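Local coordinates for 4-alpha-glucanotransferase (Corynebacterium glutamicum, PDB 5B68), which is an amylomaltase-family enzyme that combines an N-terminal beta-sandwich domain with a TIM-barrel domain, at residues L7-D12 against R59-F64; T34-L39 against V44-S49; N219-A224 against P245-V250; R241-I246 against W361-Q366. All coordinates share one frame; numbering follows the deposited sequence.

How the contacts relate
The four contacts form two well-separated pairs. Contacts 1 and 2 belong to the helical region at the N-terminus, with centres about 11 Å apart; they touch where Gln-60 lies against Val-44 and Leu-46 and Leu-10 meets Leu-39. Both also reach one sulfate ion, probably from the crystallisation liquor. Contacts 3 and 4 belong to the barrel, have centres about 6 Å apart and share Pro-245 and Ile-246. Probable backbone hydrogen bonds join them, Ala-223 N to Phe-242 O at 2.8 Å and Met-221 O to Asn-244 N at 2.9 Å. Between the pairs, the centres of contacts 1 and 3 lie about 45 Å apart, those of contacts 2 and 3 about 39 Å.

Contact 1: L7-D12 against R59-F64; sequences LNELAD and RQIALF. With SO4 (sulfate ion), chain G.
Ile-61 is the side chain on which helices 5-13 and 54-69 rest against each other, meeting Glu-9 on one side and Leu-10 on the other. The buried, closely packed part is apolar. Leu-10 CD1 lies 4.0 Å from Ile-61 CG1, and the same methyl approaches Gln-60 CB at 3.9 Å, while Leu-10 CD2 adds a second contact to that CB. Leu-10 and Ile-61 are both buried, and Leu-39 and Ile-57 also touch Leu-10. Toward solvent the packing changes character. Glu-9 keeps an extended chain with CG anti to the backbone N (chi1 -168°), which carries its carboxylate across Ile-61 at about a right angle. There Glu-9 OE1 is 3.6 Å from Ile-61 CG2 and OE2 is 3.6 Å from Ile-61 CD1, so the carboxylate straddles two methyls without a polar bond. Past its CB, Gln-60 bends at chi2 and its amide leads away from 7-12 to a sulfate, Gln-60 NE2 donating to O3 at 3.0 Å. Arg-59 NH1 donates to that O3 as well, at 2.9 Å and 145°, from the edge of a guanidinium with Leu-63 CD1 over one face. Arg-67 and Asn-45 also bind the ion. With segment axes 9.6 Å apart and directions 30° from parallel, this is the side-by-side packing of two helices in a small helical bundle, completed by helix 32-41.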
# COMPACT_ATOMS: atom_id res chain seq x y z
N LEU A 7 -27.86 10.02 -18.86
CA LEU A 7 -27.14 9.45 -17.76
C LEU A 7 -25.74 8.95 -18.16
O LEU A 7 -24.76 9.18 -17.45
CB LEU A 7 -27.89 8.28 -17.11
CG LEU A 7 -28.35 8.31 -15.67
CD1 LEU A 7 -28.65 6.87 -15.23
CD2 LEU A 7 -27.35 8.97 -14.75
N ASN A 8 -25.64 8.28 -19.28
CA ASN A 8 -24.33 7.89 -19.86
C ASN A 8 -23.44 9.10 -20.14
O ASN A 8 -22.22 9.08 -19.85
CB ASN A 8 -24.48 7.11 -21.17
CG ASN A 8 -25.00 5.71 -20.95
OD1 ASN A 8 -25.00 5.22 -19.85
ND2 ASN A 8 -25.52 5.10 -22.01
N GLU A 9 -24.03 10.17 -20.65
CA GLU A 9 -23.27 11.35 -20.93
C GLU A 9 -22.69 11.89 -19.64
O GLU A 9 -21.50 12.25 -19.60
CB GLU A 9 -24.11 12.42 -21.62
CG GLU A 9 -23.29 13.57 -22.21
CD GLU A 9 -24.14 14.61 -22.96
OE1 GLU A 9 -23.59 15.65 -23.31
OE2 GLU A 9 -25.34 14.39 -23.20
N LEU A 10 -23.50 11.91 -18.61
CA LEU A 10 -23.06 12.44 -17.33
C LEU A 10 -22.02 11.56 -16.68
O LEU A 10 -21.01 12.03 -16.19
CB LEU A 10 -24.25 12.63 -16.43
CG LEU A 10 -24.02 13.36 -15.10
CD1 LEU A 10 -23.49 14.79 -15.22
CD2 LEU A 10 -25.31 13.37 -14.34
N ALA A 11 -22.29 10.26 -16.65
CA ALA A 11 -21.32 9.29 -16.17
C ALA A 11 -19.96 9.45 -16.86
O ALA A 11 -18.93 9.45 -16.16
CB ALA A 11 -21.87 7.86 -16.41
N ASP A 12 -19.92 9.58 -18.18
CA ASP A 12 -18.67 9.80 -18.90
C ASP A 12 -17.90 11.02 -18.43
O ASP A 12 -16.68 10.95 -18.30
CB ASP A 12 -18.87 9.98 -20.42
CG ASP A 12 -19.31 8.72 -21.10
OD1 ASP A 12 -19.25 7.60 -20.55
OD2 ASP A 12 -19.84 8.89 -22.21
N ARG A 59 -29.32 19.26 -16.81
CA ARG A 59 -28.82 20.42 -16.12
C ARG A 59 -27.46 20.11 -15.45
O ARG A 59 -26.61 21.01 -15.36
CB ARG A 59 -29.84 20.90 -15.11
CG ARG A 59 -29.38 22.03 -14.21
CD ARG A 59 -30.45 22.43 -13.17
NE ARG A 59 -29.88 23.44 -12.27
CZ ARG A 59 -29.30 23.20 -11.10
NH1 ARG A 59 -29.21 21.97 -10.62
NH2 ARG A 59 -28.79 24.21 -10.39
N GLN A 60 -27.27 18.90 -14.94
CA GLN A 60 -25.93 18.53 -14.41
C GLN A 60 -24.87 18.47 -15.53
O GLN A 60 -23.73 18.81 -15.28
CB GLN A 60 -25.98 17.28 -13.58
CG GLN A 60 -26.68 17.47 -12.24
CD GLN A 60 -26.05 18.54 -11.39
OE1 GLN A 60 -24.82 18.60 -11.24
NE2 GLN A 60 -26.86 19.44 -10.86
N ILE A 61 -25.25 18.02 -16.73
CA ILE A 61 -24.31 18.08 -17.86
C ILE A 61 -23.87 19.53 -18.12
O ILE A 61 -22.69 19.83 -18.19
CB ILE A 61 -24.91 17.41 -19.08
CG1 ILE A 61 -25.04 15.91 -18.77
CG2 ILE A 61 -24.07 17.62 -20.33
CD1 ILE A 61 -25.95 15.14 -19.70
N ALA A 62 -24.84 20.42 -18.31
CA ALA A 62 -24.53 21.80 -18.58
C ALA A 62 -23.72 22.46 -17.47
O ALA A 62 -22.79 23.20 -17.77
CB ALA A 62 -25.82 22.62 -18.87
N LEU A 63 -24.04 22.17 -16.20
CA LEU A 63 -23.29 22.70 -15.08
C LEU A 63 -21.83 22.19 -15.08
O LEU A 63 -20.93 22.97 -14.76
CB LEU A 63 -23.92 22.44 -13.72
CG LEU A 63 -25.10 23.39 -13.42
CD1 LEU A 63 -25.98 22.79 -12.33
CD2 LEU A 63 -24.65 24.81 -13.01
N PHE A 64 -21.63 20.94 -15.49
CA PHE A 64 -20.24 20.42 -15.59
C PHE A 64 -19.45 21.27 -16.62
O PHE A 64 -18.36 21.75 -16.31
CB PHE A 64 -20.23 18.96 -16.01
CG PHE A 64 -18.86 18.39 -16.10
CD1 PHE A 64 -18.26 17.90 -14.95
CD2 PHE A 64 -18.10 18.49 -17.30
CE1 PHE A 64 -16.98 17.38 -15.01
CE2 PHE A 64 -16.80 17.97 -17.34
CZ PHE A 64 -16.25 17.48 -16.19
S SO4 G . -25.84 22.10 -8.08
O1 SO4 G . -24.60 21.42 -8.50
O2 SO4 G . -25.75 23.55 -8.44
O3 SO4 G . -27.01 21.56 -8.81
O4 SO4 G . -25.87 21.86 -6.60

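Contact 2: T34-L39 against V44-S49; sequences TLVKIL and VNLDTS. With SO4 (sulfate ion), chain G.
Val-36 has CG1 anti to the backbone N (chi1 171°), and Leu-46 has CG beside its own N (chi1 -61°); together these torsions bring Val-36 CG1 and Leu-46 CD1 to 4.1 Å, the two side chains slanting across one another. Leu-46 CD1 also lies 4.1 Å from Leu-39 CB, so a single methyl bridges successive turns of helix 32-41. Leu-39 and Val-44 instead run side by side in the same direction, their CB atoms 4.1 Å apart. Val-44 N donates to Leu-39 O at 2.9 Å with an N-H...O angle of 158°, spanning five residues just as the helix ends. The bond and the apolar pair made by the same two residues are consistent with the 6→1 bond and hydrophobic contact of a Schellman motif. The chain then runs back along the helix, and Leu-46 is turned inward, with Ile-57 and Gln-60 of helix 54-69 also against it. Asn-45 faces the other way, to the sulfate ion: Asn-45 ND2 donates to its O4 at 3.0 Å, and a weak second bond reaches O3 at 3.3 Å. Past Leu-46 the residues 47-49 are exposed and poorly ordered, and Leu-46 O receives a weak hydrogen bond from Arg-40 NH2.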
# COMPACT_ATOMS: atom_id res chain seq x y z
N THR A 34 -27.20 2.40 -9.91
CA THR A 34 -25.78 2.43 -9.52
C THR A 34 -25.13 3.73 -10.06
O THR A 34 -24.36 4.37 -9.36
CB THR A 34 -25.05 1.18 -10.04
OG1 THR A 34 -25.49 0.03 -9.25
CG2 THR A 34 -23.50 1.39 -9.96
N LEU A 35 -25.42 4.08 -11.30
CA LEU A 35 -24.83 5.29 -11.86
C LEU A 35 -25.21 6.50 -11.01
O LEU A 35 -24.36 7.31 -10.67
CB LEU A 35 -25.26 5.50 -13.29
CG LEU A 35 -24.68 4.48 -14.31
CD1 LEU A 35 -25.27 4.75 -15.69
CD2 LEU A 35 -23.14 4.39 -14.34
N VAL A 36 -26.49 6.63 -10.74
CA VAL A 36 -26.97 7.73 -9.94
C VAL A 36 -26.33 7.74 -8.57
O VAL A 36 -25.95 8.83 -8.08
CB VAL A 36 -28.54 7.71 -9.87
CG1 VAL A 36 -29.06 8.70 -8.87
CG2 VAL A 36 -29.14 7.97 -11.25
N LYS A 37 -26.23 6.59 -7.91
CA LYS A 37 -25.70 6.59 -6.52
C LYS A 37 -24.19 6.90 -6.50
O LYS A 37 -23.71 7.56 -5.62
CB LYS A 37 -25.94 5.25 -5.83
CG LYS A 37 -27.40 5.14 -5.44
CD LYS A 37 -27.77 3.73 -5.02
CE LYS A 37 -29.12 3.77 -4.31
NZ LYS A 37 -29.65 2.35 -4.27
N ILE A 38 -23.46 6.44 -7.50
CA ILE A 38 -22.03 6.74 -7.57
C ILE A 38 -21.85 8.21 -7.96
O ILE A 38 -21.05 8.87 -7.35
CB ILE A 38 -21.29 5.81 -8.55
CG1 ILE A 38 -21.40 4.37 -8.04
CG2 ILE A 38 -19.79 6.22 -8.68
CD1 ILE A 38 -20.91 4.18 -6.64
N LEU A 39 -22.64 8.73 -8.89
CA LEU A 39 -22.58 10.18 -9.18
C LEU A 39 -22.85 11.05 -7.95
O LEU A 39 -22.15 12.00 -7.69
CB LEU A 39 -23.51 10.53 -10.31
CG LEU A 39 -22.98 10.01 -11.65
CD1 LEU A 39 -24.07 10.00 -12.73
CD2 LEU A 39 -21.86 10.89 -12.18
N VAL A 44 -22.46 14.86 -7.13
CA VAL A 44 -23.33 15.36 -8.15
C VAL A 44 -24.74 15.47 -7.55
O VAL A 44 -25.27 14.50 -6.98
CB VAL A 44 -23.31 14.50 -9.42
CG1 VAL A 44 -24.21 15.11 -10.47
CG2 VAL A 44 -21.85 14.34 -9.98
N ASN A 45 -25.30 16.67 -7.62
CA ASN A 45 -26.64 16.94 -7.10
C ASN A 45 -27.76 16.38 -8.05
O ASN A 45 -28.16 17.03 -9.00
CB ASN A 45 -26.75 18.45 -6.89
CG ASN A 45 -28.07 18.86 -6.26
OD1 ASN A 45 -28.91 18.04 -5.96
ND2 ASN A 45 -28.24 20.16 -6.06
N LEU A 46 -28.18 15.15 -7.76
CA LEU A 46 -29.28 14.48 -8.41
C LEU A 46 -30.18 14.05 -7.28
O LEU A 46 -29.71 13.76 -6.20
CB LEU A 46 -28.82 13.23 -9.12
CG LEU A 46 -27.80 13.33 -10.23
CD1 LEU A 46 -27.36 11.94 -10.63
CD2 LEU A 46 -28.41 14.06 -11.40
N ASP A 47 -31.47 13.97 -7.54
CA ASP A 47 -32.43 13.80 -6.45
C ASP A 47 -32.23 12.52 -5.62
O ASP A 47 -31.90 11.46 -6.15
CB ASP A 47 -33.87 13.97 -6.94
CG ASP A 47 -34.33 15.44 -6.95
OD1 ASP A 47 -33.49 16.34 -7.19
OD2 ASP A 47 -35.53 15.70 -6.73
N THR A 48 -32.44 12.69 -4.32
CA THR A 48 -32.11 11.75 -3.24
C THR A 48 -32.92 10.47 -3.31
O THR A 48 -32.52 9.43 -2.80
CB THR A 48 -32.32 12.39 -1.86
OG1 THR A 48 -33.56 13.10 -1.86
CG2 THR A 48 -31.20 13.35 -1.57
N SER A 49 -34.03 10.55 -4.02
CA SER A 49 -34.84 9.39 -4.34
C SER A 49 -34.01 8.47 -5.22
O SER A 49 -34.29 7.28 -5.35
CB SER A 49 -36.10 9.82 -5.06
OG SER A 49 -36.96 10.49 -4.16
S SO4 G . -25.84 22.10 -8.08
O1 SO4 G . -24.60 21.42 -8.50
O2 SO4 G . -25.75 23.55 -8.44
O3 SO4 G . -27.01 21.56 -8.81
O4 SO4 G . -25.87 21.86 -6.60

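Contact 3: N219-A224 against P245-V250; sequences NPMHAA and PIYIRV
Met-221 lays its thioether over one face of the Tyr-247 ring, with the methyl nearer the centre than the sulfur. CE stands 3.5 Å from the ring centroid and 13° off the normal, a CH-pi contact; SD stands 3.9 Å from that centroid, 27° off the normal, which makes the pair a Met-aromatic contact as well. The chain of Met-221 bends at chi2 (-73°) and again at chi3, folding its end back toward the ring although its CB does not point straight at it. On the opposite face Ile-246 CG2 sits 3.9 Å above the ring centre, so the phenol is clamped between an isoleucine and a methionine. Both segments belong to the long connection that follows strand 215-218 of the TIM barrel, and the methionine-tyrosine contact joins the start of that connection to its 3-10 turn at 245-247. Tyr-247 OH is linked to the first segment through a water in the ring plane, 2.8 Å from the hydroxyl. This water donates to Pro-220 O at 2.7 Å, tying the tip of the tyrosine to the backbone just beyond the strand. Phe-198 also packs on Met-221, and a backbone hydrogen bond joins Tyr-247 to Phe-198.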
# COMPACT_ATOMS: atom_id res chain seq x y z
N ASN A 219 5.17 -6.25 5.86
CA ASN A 219 3.77 -5.83 5.84
C ASN A 219 3.65 -4.34 6.00
O ASN A 219 4.55 -3.69 6.51
CB ASN A 219 2.99 -6.50 6.98
CG ASN A 219 3.64 -6.25 8.34
OD1 ASN A 219 3.23 -5.36 9.15
ND2 ASN A 219 4.66 -6.97 8.61
N PRO A 220 2.45 -3.79 5.61
CA PRO A 220 2.18 -2.40 5.88
C PRO A 220 2.32 -2.14 7.38
O PRO A 220 1.95 -2.99 8.23
CB PRO A 220 0.70 -2.23 5.43
CG PRO A 220 0.44 -3.34 4.44
CD PRO A 220 1.33 -4.44 4.92
N MET A 221 2.80 -0.95 7.69
CA MET A 221 3.02 -0.53 9.08
C MET A 221 2.22 0.73 9.50
O MET A 221 2.57 1.46 10.45
CB MET A 221 4.49 -0.23 9.22
CG MET A 221 5.43 -1.38 8.79
SD MET A 221 5.39 -2.69 10.03
CE MET A 221 6.52 -1.95 11.21
N HIS A 222 1.17 0.96 8.74
CA HIS A 222 0.32 2.13 8.92
C HIS A 222 -0.42 2.07 10.28
O HIS A 222 -0.82 1.01 10.77
CB HIS A 222 -0.76 2.22 7.86
CG HIS A 222 -0.33 2.00 6.45
ND1 HIS A 222 0.57 2.82 5.82
CD2 HIS A 222 -0.75 1.10 5.52
CE1 HIS A 222 0.70 2.42 4.57
NE2 HIS A 222 -0.04 1.35 4.38
N ALA A 223 -0.64 3.24 10.85
CA ALA A 223 -1.29 3.31 12.14
C ALA A 223 -2.73 2.81 12.07
O ALA A 223 -3.41 3.02 11.10
CB ALA A 223 -1.26 4.73 12.67
N ALA A 224 -3.16 2.17 13.14
CA ALA A 224 -4.53 1.76 13.29
C ALA A 224 -5.11 2.56 14.44
O ALA A 224 -4.70 3.66 14.68
CB ALA A 224 -4.62 0.26 13.52
N PRO A 245 2.13 2.95 16.37
CA PRO A 245 2.99 2.92 17.53
C PRO A 245 3.09 1.59 18.29
O PRO A 245 3.97 1.50 19.11
CB PRO A 245 2.42 4.07 18.44
CG PRO A 245 1.49 4.83 17.53
CD PRO A 245 0.92 3.77 16.61
N ILE A 246 2.29 0.59 17.96
CA ILE A 246 2.43 -0.75 18.55
C ILE A 246 3.79 -1.37 18.37
O ILE A 246 4.19 -2.25 19.16
CB ILE A 246 1.37 -1.68 18.08
CG1 ILE A 246 1.10 -2.76 19.16
CG2 ILE A 246 1.62 -2.28 16.69
CD1 ILE A 246 -0.02 -3.67 18.72
N TYR A 247 4.50 -0.89 17.35
CA TYR A 247 5.81 -1.38 16.99
C TYR A 247 6.99 -0.72 17.73
O TYR A 247 8.10 -1.16 17.59
CB TYR A 247 6.03 -1.25 15.48
CG TYR A 247 5.14 -2.11 14.62
CD1 TYR A 247 5.25 -3.49 14.62
CD2 TYR A 247 4.20 -1.54 13.79
CE1 TYR A 247 4.45 -4.27 13.83
CE2 TYR A 247 3.40 -2.31 13.00
CZ TYR A 247 3.53 -3.68 13.02
OH TYR A 247 2.73 -4.42 12.22
N ILE A 248 6.73 0.32 18.51
CA ILE A 248 7.76 0.93 19.26
C ILE A 248 8.34 -0.06 20.28
O ILE A 248 7.55 -0.75 20.99
CB ILE A 248 7.22 2.14 20.02
CG1 ILE A 248 6.81 3.27 19.04
CG2 ILE A 248 8.26 2.65 20.98
CD1 ILE A 248 6.05 4.39 19.75
N ARG A 249 9.66 -0.14 20.36
CA ARG A 249 10.29 -0.85 21.46
C ARG A 249 10.61 0.18 22.50
O ARG A 249 11.48 1.00 22.33
CB ARG A 249 11.58 -1.53 21.07
CG ARG A 249 12.25 -2.15 22.29
CD ARG A 249 13.30 -3.19 21.98
NE ARG A 249 12.77 -4.38 21.34
CZ ARG A 249 13.51 -5.44 21.11
NH1 ARG A 249 14.77 -5.43 21.48
NH2 ARG A 249 13.02 -6.50 20.50
N VAL A 250 9.90 0.11 23.60
CA VAL A 250 9.96 1.23 24.54
C VAL A 250 11.29 1.37 25.20
O VAL A 250 11.75 2.49 25.51
CB VAL A 250 8.78 1.16 25.57
CG1 VAL A 250 7.42 1.10 24.89
CG2 VAL A 250 8.96 -0.00 26.57
O HOH W 1 0.88 -2.99 10.76

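Contact 4: R241-I246 against W361-Q366; sequences RFINPI and WLCDEQ
Cys-363 points its side chain at the bend formed by Ile-243 and Pro-245, and its sulfur fills the angle between them. The setting is a beta-alpha-beta crossover of the TIM barrel: 241-246 belongs to the long link after strand 215-218, and helix 349-376 leads into the adjacent parallel strand 382-387. Cys-363 SG is anti to the carbonyl carbon (chi1 -73°), a torsion that turns the sulfur from the helix toward the loop, while CB remains beside Ile-243. Ile-243 answers with its branch CG2, which lies 3.8 Å from Cys-363 CB and equally near the sulfur; its other branch leads away from 361-366, and Leu-367, further along the helix, also packs on this side chain. The sulfur stands over one side of the proline ring, displaced toward CA: Pro-245 CA is 3.8 Å from Cys-363 SG, and Pro-245 CB is 4.3 Å from it. The contact is mainly apolar, no hydrogen bond crosses it, and it buries a modest 130 Å². Just beyond the segment, however, Gln-360 NE2 of the same helix donates to Ile-243 O, and Leu-359 and Tyr-290 pack on Pro-245. An Asx turn accompanies the bend at 244-246, and CB of Asn-244 is directed away from 361-366. Asn-244 OD1 accepts a hydrogen bond from Ile-246 N at 3.0 Å and 166°, the donor standing 43° out of the side-chain carbonyl plane.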
# COMPACT_ATOMS: atom_id res chain seq x y z
N ARG A 241 -0.68 7.27 6.08
CA ARG A 241 0.46 8.13 6.23
C ARG A 241 1.25 7.81 7.50
O ARG A 241 2.41 7.57 7.45
CB ARG A 241 0.03 9.57 6.29
CG ARG A 241 1.16 10.56 6.41
CD ARG A 241 0.80 12.02 6.25
NE ARG A 241 1.89 12.84 6.68
CZ ARG A 241 1.84 14.17 6.77
NH1 ARG A 241 2.88 14.79 7.31
NH2 ARG A 241 0.76 14.88 6.36
N PHE A 242 0.57 7.89 8.62
CA PHE A 242 1.22 7.71 9.90
C PHE A 242 1.40 6.26 10.30
O PHE A 242 0.83 5.39 9.71
CB PHE A 242 0.52 8.55 10.95
CG PHE A 242 0.51 9.99 10.58
CD1 PHE A 242 1.63 10.74 10.73
CD2 PHE A 242 -0.59 10.54 9.99
CE1 PHE A 242 1.64 12.05 10.36
CE2 PHE A 242 -0.59 11.85 9.61
CZ PHE A 242 0.53 12.60 9.80
N ILE A 243 2.24 6.04 11.30
CA ILE A 243 2.79 4.71 11.61
C ILE A 243 2.22 4.15 12.90
O ILE A 243 1.97 4.92 13.85
CB ILE A 243 4.30 4.82 11.77
CG1 ILE A 243 4.98 5.49 10.56
CG2 ILE A 243 4.96 3.48 12.10
CD1 ILE A 243 4.80 4.77 9.26
N ASN A 244 2.04 2.83 12.96
CA ASN A 244 1.40 2.17 14.12
C ASN A 244 2.41 2.18 15.29
O ASN A 244 3.43 1.55 15.24
CB ASN A 244 1.01 0.74 13.77
CG ASN A 244 0.07 0.14 14.77
OD1 ASN A 244 0.06 0.56 15.91
ND2 ASN A 244 -0.75 -0.81 14.35
N PRO A 245 2.13 2.95 16.37
CA PRO A 245 2.99 2.92 17.53
C PRO A 245 3.09 1.59 18.29
O PRO A 245 3.97 1.50 19.11
CB PRO A 245 2.42 4.07 18.44
CG PRO A 245 1.49 4.83 17.53
CD PRO A 245 0.92 3.77 16.61
N ILE A 246 2.29 0.59 17.96
CA ILE A 246 2.43 -0.75 18.55
C ILE A 246 3.79 -1.37 18.37
O ILE A 246 4.19 -2.25 19.16
CB ILE A 246 1.37 -1.68 18.08
CG1 ILE A 246 1.10 -2.76 19.16
CG2 ILE A 246 1.62 -2.28 16.69
CD1 ILE A 246 -0.02 -3.67 18.72
N TRP A 361 7.02 10.70 16.19
CA TRP A 361 8.44 11.04 16.16
C TRP A 361 9.29 9.79 16.57
O TRP A 361 10.31 9.46 15.92
CB TRP A 361 8.74 12.26 17.10
CG TRP A 361 10.15 12.56 17.26
CD1 TRP A 361 11.06 12.92 16.29
CD2 TRP A 361 10.88 12.58 18.49
NE1 TRP A 361 12.28 13.14 16.82
CE2 TRP A 361 12.19 12.99 18.19
CE3 TRP A 361 10.53 12.31 19.83
CZ2 TRP A 361 13.18 13.09 19.17
CZ3 TRP A 361 11.50 12.48 20.80
CH2 TRP A 361 12.81 12.81 20.46
N LEU A 362 8.79 9.04 17.56
CA LEU A 362 9.47 7.84 18.02
C LEU A 362 9.43 6.81 16.89
O LEU A 362 10.47 6.11 16.67
CB LEU A 362 8.77 7.24 19.24
CG LEU A 362 8.84 8.17 20.50
CD1 LEU A 362 8.07 7.42 21.55
CD2 LEU A 362 10.21 8.52 21.01
N CYS A 363 8.28 6.66 16.26
CA CYS A 363 8.16 5.68 15.14
C CYS A 363 9.16 6.10 14.05
O CYS A 363 9.88 5.25 13.46
CB CYS A 363 6.76 5.66 14.57
SG CYS A 363 5.53 4.89 15.58
N ASP A 364 9.22 7.40 13.75
CA ASP A 364 10.17 7.91 12.75
C ASP A 364 11.61 7.53 13.08
O ASP A 364 12.37 7.05 12.21
CB ASP A 364 10.04 9.44 12.58
CG ASP A 364 11.01 10.01 11.55
OD1 ASP A 364 10.64 10.03 10.37
OD2 ASP A 364 12.13 10.38 11.84
N GLU A 365 12.05 7.81 14.30
CA GLU A 365 13.43 7.55 14.60
C GLU A 365 13.74 6.03 14.71
O GLU A 365 14.86 5.65 14.41
CB GLU A 365 13.92 8.34 15.83
CG GLU A 365 13.39 7.86 17.16
CD GLU A 365 13.91 8.72 18.36
OE1 GLU A 365 13.47 8.51 19.52
OE2 GLU A 365 14.77 9.62 18.11
N GLN A 366 12.80 5.21 15.18
CA GLN A 366 13.07 3.77 15.30
C GLN A 366 13.12 3.13 13.93
O GLN A 366 13.95 2.24 13.69
CB GLN A 366 12.06 3.06 16.21
CG GLN A 366 12.34 3.51 17.67
CD GLN A 366 11.81 2.61 18.76
OE1 GLN A 366 11.26 1.53 18.53
NE2 GLN A 366 11.88 3.14 19.99